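Local coordinates for D-methionine transport system permease protein metI (Escherichia coli, PDB 3TUI) that forms the membrane-spanning permease of an ABC-type methionine importer and probably carries the substrate across the bacterial inner membrane, at residues V147-V158 and V200-V211. Residues are numbered along the deposited sequence; the frame is centred on the assembly and turned at random.
Sequences VNAATITLITLV and VYLIQFAGDRIV
Thr151 meets Gly207 where the backbones of two antiparallel helix segments come closest, CA to CA 5.3 Å; the axes run at 174° and approach to 9.1 Å. Gly207 has no side chain, which leaves its backbone open to the threonine: Thr151 OG1 lies 3.3 Å from Gly207 CA. This glycine-threonine pairing probably lets the two permease helices pack closely, near the predicted cytoplasmic end of the transmembrane region. The same hydroxyl donates to Val147 O in its own helix, tilted 34° from the carbonyl plane, and that carbonyl also takes the backbone N-H of Thr151. With OG1 beside its backbone N (chi1 -48°), the methyl CG2 falls over the backbone of Ile203 and Gln204. A valine in its place would probably cost Val147 O its second donor and set a methyl against Gly207. No hydrogen bond crosses the interface, and the remaining contacts are mainly apolar. At one end Val147 CG1 reaches between two branches, Val211 CG2 at 3.5 Å and Ile210 CG2. Toward the other end Ile155 lies across Val200, CG1 to CG1 3.7 Å, while Ile203 CG2 meets Ile155 CD1 at 3.6 Å and Ile203 CD1 meets Leu154 CG at 3.9 Å. Ile155 CD1 also touches Gln204 OE1 (3.4 Å); the bent Gln204 side chain donates a hydrogen bond from NE2 to Asp208 OD1 on its syn side. This pairing joins helix 130-163 to the C-terminal helix 186-211. Leu154 and Thr153 also touch helix 3-40, Thr153 and Ile152 touch helix 89-112, and Val158 packs on Pro67 of the second subunit.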
ATOM      1  N   VAL A 147      -9.986 -19.279  12.341  1.00 28.37           N
ATOM      2  CA  VAL A 147     -10.070 -20.673  11.985  1.00 31.46           C
ATOM      3  C   VAL A 147      -8.674 -21.154  11.690  1.00 26.66           C
ATOM      4  O   VAL A 147      -8.276 -22.251  12.127  1.00 35.06           O
ATOM      5  CB  VAL A 147     -11.075 -20.928  10.837  1.00 36.11           C
ATOM      6  CG1 VAL A 147     -10.933 -22.345  10.244  1.00 23.97           C
ATOM      7  CG2 VAL A 147     -12.482 -20.689  11.371  1.00 36.86           C
ATOM      8  N   ASN A 148      -7.878 -20.313  11.057  1.00 20.07           N
ATOM      9  CA  ASN A 148      -6.490 -20.703  10.957  1.00 33.76           C
ATOM     10  C   ASN A 148      -5.844 -21.025  12.344  1.00 52.01           C
ATOM     11  O   ASN A 148      -5.210 -22.082  12.499  1.00 53.03           O
ATOM     12  CB  ASN A 148      -5.662 -19.662  10.249  1.00 34.72           C
ATOM     13  CG  ASN A 148      -4.448 -20.273   9.619  1.00 58.54           C
ATOM     14  OD1 ASN A 148      -4.563 -20.940   8.577  1.00 73.56           O
ATOM     15  ND2 ASN A 148      -3.289 -20.152  10.282  1.00 59.01           N
ATOM     16  N   ALA A 149      -6.019 -20.145  13.341  1.00 33.57           N
ATOM     17  CA  ALA A 149      -5.469 -20.366  14.694  1.00 27.01           C
ATOM     18  C   ALA A 149      -5.925 -21.671  15.320  1.00 42.41           C
ATOM     19  O   ALA A 149      -5.176 -22.321  16.066  1.00 38.87           O
ATOM     20  CB  ALA A 149      -5.832 -19.218  15.627  1.00 26.00           C
ATOM     21  N   ALA A 150      -7.181 -22.029  15.066  1.00 54.16           N
ATOM     22  CA  ALA A 150      -7.767 -23.258  15.618  1.00 54.15           C
ATOM     23  C   ALA A 150      -7.032 -24.483  15.095  1.00 47.97           C
ATOM     24  O   ALA A 150      -6.600 -25.380  15.861  1.00 35.35           O
ATOM     25  CB  ALA A 150      -9.259 -23.342  15.256  1.00 55.09           C
ATOM     26  N   THR A 151      -6.928 -24.512  13.764  1.00 51.12           N
ATOM     27  CA  THR A 151      -6.095 -25.496  13.105  1.00 43.33           C
ATOM     28  C   THR A 151      -4.791 -25.473  13.875  1.00 26.40           C
ATOM     29  O   THR A 151      -4.467 -26.433  14.573  1.00 28.53           O
ATOM     30  CB  THR A 151      -5.851 -25.168  11.610  1.00 41.51           C
ATOM     31  OG1 THR A 151      -7.095 -24.836  10.974  1.00 49.69           O
ATOM     32  CG2 THR A 151      -5.169 -26.355  10.887  1.00 38.46           C
ATOM     33  N   ILE A 152      -4.067 -24.368  13.808  1.00 11.08           N
ATOM     34  CA  ILE A 152      -2.759 -24.380  14.424  1.00 37.34           C
ATOM     35  C   ILE A 152      -2.774 -24.730  15.936  1.00 50.09           C
ATOM     36  O   ILE A 152      -1.801 -25.311  16.437  1.00 55.71           O
ATOM     37  CB  ILE A 152      -1.956 -23.089  14.129  1.00 43.47           C
ATOM     38  CG1 ILE A 152      -0.476 -23.324  14.410  1.00 38.50           C
ATOM     39  CG2 ILE A 152      -2.531 -21.903  14.854  1.00 57.90           C
ATOM     40  CD1 ILE A 152       0.201 -24.094  13.269  1.00 41.62           C
ATOM     41  N   THR A 153      -3.869 -24.446  16.652  1.00 35.67           N
ATOM     42  CA  THR A 153      -3.960 -24.795  18.083  1.00 20.20           C
ATOM     43  C   THR A 153      -4.133 -26.309  18.362  1.00 28.63           C
ATOM     44  O   THR A 153      -3.389 -26.921  19.160  1.00 15.20           O
ATOM     45  CB  THR A 153      -5.148 -24.000  18.740  1.00 38.05           C
ATOM     46  OG1 THR A 153      -4.781 -22.620  18.860  1.00 44.74           O
ATOM     47  CG2 THR A 153      -5.518 -24.529  20.146  1.00 28.30           C
ATOM     48  N   LEU A 154      -5.140 -26.897  17.707  1.00 34.32           N
ATOM     49  CA  LEU A 154      -5.396 -28.334  17.774  1.00 37.03           C
ATOM     50  C   LEU A 154      -4.169 -29.170  17.429  1.00 38.21           C
ATOM     51  O   LEU A 154      -3.851 -30.139  18.142  1.00 35.30           O
ATOM     52  CB  LEU A 154      -6.537 -28.690  16.836  1.00 33.93           C
ATOM     53  CG  LEU A 154      -7.932 -28.320  17.331  1.00 27.06           C
ATOM     54  CD1 LEU A 154      -8.865 -28.204  16.174  1.00 24.55           C
ATOM     55  CD2 LEU A 154      -8.423 -29.362  18.336  1.00 25.05           C
ATOM     56  N   ILE A 155      -3.478 -28.808  16.346  1.00 25.18           N
ATOM     57  CA  ILE A 155      -2.211 -29.469  16.076  1.00 26.14           C
ATOM     58  C   ILE A 155      -1.284 -29.287  17.258  1.00 24.28           C
ATOM     59  O   ILE A 155      -0.747 -30.273  17.764  1.00 29.56           O
ATOM     60  CB  ILE A 155      -1.514 -29.017  14.765  1.00 36.13           C
ATOM     61  CG1 ILE A 155      -2.268 -29.586  13.557  1.00 39.88           C
ATOM     62  CG2 ILE A 155      -0.071 -29.567  14.709  1.00 17.18           C
ATOM     63  CD1 ILE A 155      -2.055 -28.803  12.245  1.00 43.61           C
ATOM     64  N   THR A 156      -1.084 -28.056  17.720  1.00 27.05           N
ATOM     65  CA  THR A 156      -0.191 -27.900  18.864  1.00 30.31           C
ATOM     66  C   THR A 156      -0.658 -28.857  19.975  1.00 43.40           C
ATOM     67  O   THR A 156       0.158 -29.606  20.549  1.00 50.27           O
ATOM     68  CB  THR A 156      -0.103 -26.444  19.385  1.00 26.79           C
ATOM     69  OG1 THR A 156       0.763 -25.667  18.554  1.00 38.55           O
ATOM     70  CG2 THR A 156       0.429 -26.407  20.805  1.00 22.17           C
ATOM     71  N   LEU A 157      -1.963 -28.857  20.271  1.00 42.56           N
ATOM     72  CA  LEU A 157      -2.438 -29.744  21.333  1.00 44.59           C
ATOM     73  C   LEU A 157      -2.136 -31.241  21.171  1.00 41.40           C
ATOM     74  O   LEU A 157      -1.957 -31.924  22.188  1.00 42.67           O
ATOM     75  CB  LEU A 157      -3.918 -29.540  21.658  1.00 43.64           C
ATOM     76  CG  LEU A 157      -3.978 -28.305  22.543  1.00 34.37           C
ATOM     77  CD1 LEU A 157      -5.388 -28.109  23.007  1.00 34.72           C
ATOM     78  CD2 LEU A 157      -3.100 -28.579  23.746  1.00 32.50           C
ATOM     79  N   VAL A 158      -2.079 -31.757  19.939  1.00 31.49           N
ATOM     80  CA  VAL A 158      -1.618 -33.133  19.765  1.00 17.53           C
ATOM     81  C   VAL A 158      -0.243 -33.383  20.384  1.00 25.78           C
ATOM     82  O   VAL A 158      -0.090 -34.238  21.285  1.00 28.29           O
ATOM     83  CB  VAL A 158      -1.536 -33.549  18.303  1.00 26.00           C
ATOM     84  CG1 VAL A 158      -0.676 -34.839  18.182  1.00 32.69           C
ATOM     85  CG2 VAL A 158      -2.926 -33.670  17.684  1.00 21.45           C
ATOM     86  N   VAL A 200      -2.420 -35.436  12.280  1.00 28.64           N
ATOM     87  CA  VAL A 200      -2.044 -34.045  12.044  1.00 18.48           C
ATOM     88  C   VAL A 200      -2.401 -33.578  10.609  1.00 30.70           C
ATOM     89  O   VAL A 200      -3.063 -32.553  10.409  1.00 26.09           O
ATOM     90  CB  VAL A 200      -0.554 -33.775  12.373  1.00 10.06           C
ATOM     91  CG1 VAL A 200      -0.209 -32.320  12.070  1.00  8.97           C
ATOM     92  CG2 VAL A 200      -0.305 -34.039  13.829  1.00  1.21           C
ATOM     93  N   TYR A 201      -1.983 -34.346   9.608  1.00 42.24           N
ATOM     94  CA  TYR A 201      -2.353 -34.023   8.247  1.00 39.59           C
ATOM     95  C   TYR A 201      -3.863 -33.878   8.179  1.00 35.92           C
ATOM     96  O   TYR A 201      -4.364 -32.936   7.591  1.00 40.34           O
ATOM     97  CB  TYR A 201      -1.878 -35.093   7.296  1.00 49.55           C
ATOM     98  CG  TYR A 201      -0.523 -34.792   6.763  1.00 57.03           C
ATOM     99  CD1 TYR A 201       0.331 -33.956   7.470  1.00 63.28           C
ATOM    100  CD2 TYR A 201      -0.055 -35.394   5.596  1.00 66.57           C
ATOM    101  CE1 TYR A 201       1.617 -33.682   7.010  1.00 69.28           C
ATOM    102  CE2 TYR A 201       1.231 -35.133   5.119  1.00 70.53           C
ATOM    103  CZ  TYR A 201       2.062 -34.272   5.833  1.00 68.96           C
ATOM    104  OH  TYR A 201       3.330 -33.997   5.375  1.00 61.08           O
ATOM    105  N   LEU A 202      -4.600 -34.795   8.792  1.00 35.57           N
ATOM    106  CA  LEU A 202      -6.056 -34.667   8.770  1.00 38.57           C
ATOM    107  C   LEU A 202      -6.504 -33.409   9.466  1.00 33.43           C
ATOM    108  O   LEU A 202      -7.296 -32.653   8.928  1.00 40.81           O
ATOM    109  CB  LEU A 202      -6.759 -35.878   9.376  1.00 45.91           C
ATOM    110  CG  LEU A 202      -7.252 -36.832   8.278  1.00 56.10           C
ATOM    111  CD1 LEU A 202      -6.162 -37.174   7.204  1.00 27.80           C
ATOM    112  CD2 LEU A 202      -7.764 -38.080   8.936  1.00 65.89           C
ATOM    113  N   ILE A 203      -5.989 -33.152  10.650  1.00 38.55           N
ATOM    114  CA  ILE A 203      -6.297 -31.879  11.269  1.00 43.73           C
ATOM    115  C   ILE A 203      -5.887 -30.668  10.397  1.00 56.18           C
ATOM    116  O   ILE A 203      -6.664 -29.722  10.242  1.00 60.39           O
ATOM    117  CB  ILE A 203      -5.741 -31.830  12.703  1.00 46.52           C
ATOM    118  CG1 ILE A 203      -6.496 -30.784  13.528  1.00 44.33           C
ATOM    119  CG2 ILE A 203      -4.256 -31.593  12.712  1.00 55.56           C
ATOM    120  CD1 ILE A 203      -6.539 -31.186  15.002  1.00 46.93           C
ATOM    121  N   GLN A 204      -4.743 -30.733   9.725  1.00 62.07           N
ATOM    122  CA  GLN A 204      -4.333 -29.609   8.891  1.00 56.11           C
ATOM    123  C   GLN A 204      -5.263 -29.489   7.706  1.00 62.23           C
ATOM    124  O   GLN A 204      -5.994 -28.520   7.613  1.00 69.35           O
ATOM    125  CB  GLN A 204      -2.908 -29.789   8.398  1.00 63.35           C
ATOM    126  CG  GLN A 204      -2.417 -28.659   7.532  1.00 62.74           C
ATOM    127  CD  GLN A 204      -1.817 -27.554   8.360  1.00 66.46           C
ATOM    128  OE1 GLN A 204      -0.950 -27.789   9.201  1.00 70.17           O
ATOM    129  NE2 GLN A 204      -2.272 -26.333   8.127  1.00 74.64           N
ATOM    130  N   PHE A 205      -5.265 -30.495   6.829  1.00 63.84           N
ATOM    131  CA  PHE A 205      -6.119 -30.498   5.648  1.00 52.49           C
ATOM    132  C   PHE A 205      -7.537 -29.992   5.922  1.00 42.71           C
ATOM    133  O   PHE A 205      -8.066 -29.190   5.163  1.00 42.55           O
ATOM    134  CB  PHE A 205      -6.201 -31.914   5.077  1.00 56.88           C
ATOM    135  CG  PHE A 205      -7.445 -32.151   4.257  1.00 72.46           C
ATOM    136  CD1 PHE A 205      -8.610 -32.642   4.872  1.00 69.33           C
ATOM    137  CD2 PHE A 205      -7.463 -31.909   2.882  1.00 74.99           C
ATOM    138  CE1 PHE A 205      -9.785 -32.856   4.140  1.00 67.61           C
ATOM    139  CE2 PHE A 205      -8.639 -32.133   2.128  1.00 70.67           C
ATOM    140  CZ  PHE A 205      -9.798 -32.609   2.764  1.00 68.19           C
ATOM    141  N   ALA A 206      -8.152 -30.462   6.999  1.00 36.81           N
ATOM    142  CA  ALA A 206      -9.520 -30.057   7.300  1.00 36.90           C
ATOM    143  C   ALA A 206      -9.615 -28.550   7.545  1.00 44.54           C
ATOM    144  O   ALA A 206     -10.403 -27.866   6.898  1.00 53.33           O
ATOM    145  CB  ALA A 206     -10.074 -30.832   8.478  1.00 37.66           C
ATOM    146  N   GLY A 207      -8.795 -28.028   8.455  1.00 49.73           N
ATOM    147  CA  GLY A 207      -8.767 -26.597   8.717  1.00 44.97           C
ATOM    148  C   GLY A 207      -8.620 -25.758   7.456  1.00 37.29           C
ATOM    149  O   GLY A 207      -9.428 -24.873   7.199  1.00 36.50           O
ATOM    150  N   ASP A 208      -7.594 -26.034   6.664  1.00 38.88           N
ATOM    151  CA  ASP A 208      -7.425 -25.359   5.392  1.00 39.76           C
ATOM    152  C   ASP A 208      -8.723 -25.418   4.600  1.00 45.78           C
ATOM    153  O   ASP A 208      -9.177 -24.414   4.100  1.00 52.44           O
ATOM    154  CB  ASP A 208      -6.282 -26.008   4.606  1.00 46.56           C
ATOM    155  CG  ASP A 208      -4.940 -25.870   5.319  1.00 60.46           C
ATOM    156  OD1 ASP A 208      -4.948 -25.372   6.475  1.00 60.68           O
ATOM    157  OD2 ASP A 208      -3.890 -26.262   4.742  1.00 55.95           O
ATOM    158  N   ARG A 209      -9.331 -26.594   4.512  1.00 59.30           N
ATOM    159  CA  ARG A 209     -10.605 -26.740   3.825  1.00 53.67           C
ATOM    160  C   ARG A 209     -11.639 -25.751   4.345  1.00 51.60           C
ATOM    161  O   ARG A 209     -12.425 -25.211   3.582  1.00 68.93           O
ATOM    162  CB  ARG A 209     -11.135 -28.169   3.942  1.00 62.05           C
ATOM    163  CG  ARG A 209     -12.334 -28.440   3.053  1.00 79.84           C
ATOM    164  CD  ARG A 209     -11.941 -28.528   1.584  1.00102.50           C
ATOM    165  NE  ARG A 209     -11.574 -29.882   1.161  1.00120.24           N
ATOM    166  CZ  ARG A 209     -10.918 -30.174   0.037  1.00131.62           C
ATOM    167  NH1 ARG A 209     -10.645 -31.440  -0.266  1.00134.49           N
ATOM    168  NH2 ARG A 209     -10.533 -29.205  -0.788  1.00133.06           N
ATOM    169  N   ILE A 210     -11.647 -25.507   5.643  1.00 44.93           N
ATOM    170  CA  ILE A 210     -12.560 -24.509   6.193  1.00 52.40           C
ATOM    171  C   ILE A 210     -12.137 -23.080   5.855  1.00 54.41           C
ATOM    172  O   ILE A 210     -12.965 -22.265   5.471  1.00 63.14           O
ATOM    173  CB  ILE A 210     -12.736 -24.669   7.718  1.00 55.39           C
ATOM    174  CG1 ILE A 210     -13.166 -26.103   8.030  1.00 61.58           C
ATOM    175  CG2 ILE A 210     -13.757 -23.667   8.256  1.00 42.06           C
ATOM    176  CD1 ILE A 210     -12.963 -26.510   9.464  1.00 60.37           C
ATOM    177  N   VAL A 211     -10.852 -22.778   5.987  1.00 53.43           N
ATOM    178  CA  VAL A 211     -10.369 -21.421   5.746  1.00 56.73           C
ATOM    179  C   VAL A 211     -10.515 -21.003   4.275  1.00 61.44           C
ATOM    180  O   VAL A 211     -10.918 -19.873   3.969  1.00 64.67           O
ATOM    181  CB  VAL A 211      -8.900 -21.244   6.202  1.00 62.50           C
ATOM    182  CG1 VAL A 211      -8.373 -19.876   5.776  1.00 67.80           C
ATOM    183  CG2 VAL A 211      -8.770 -21.451   7.706  1.00 69.30           C
TER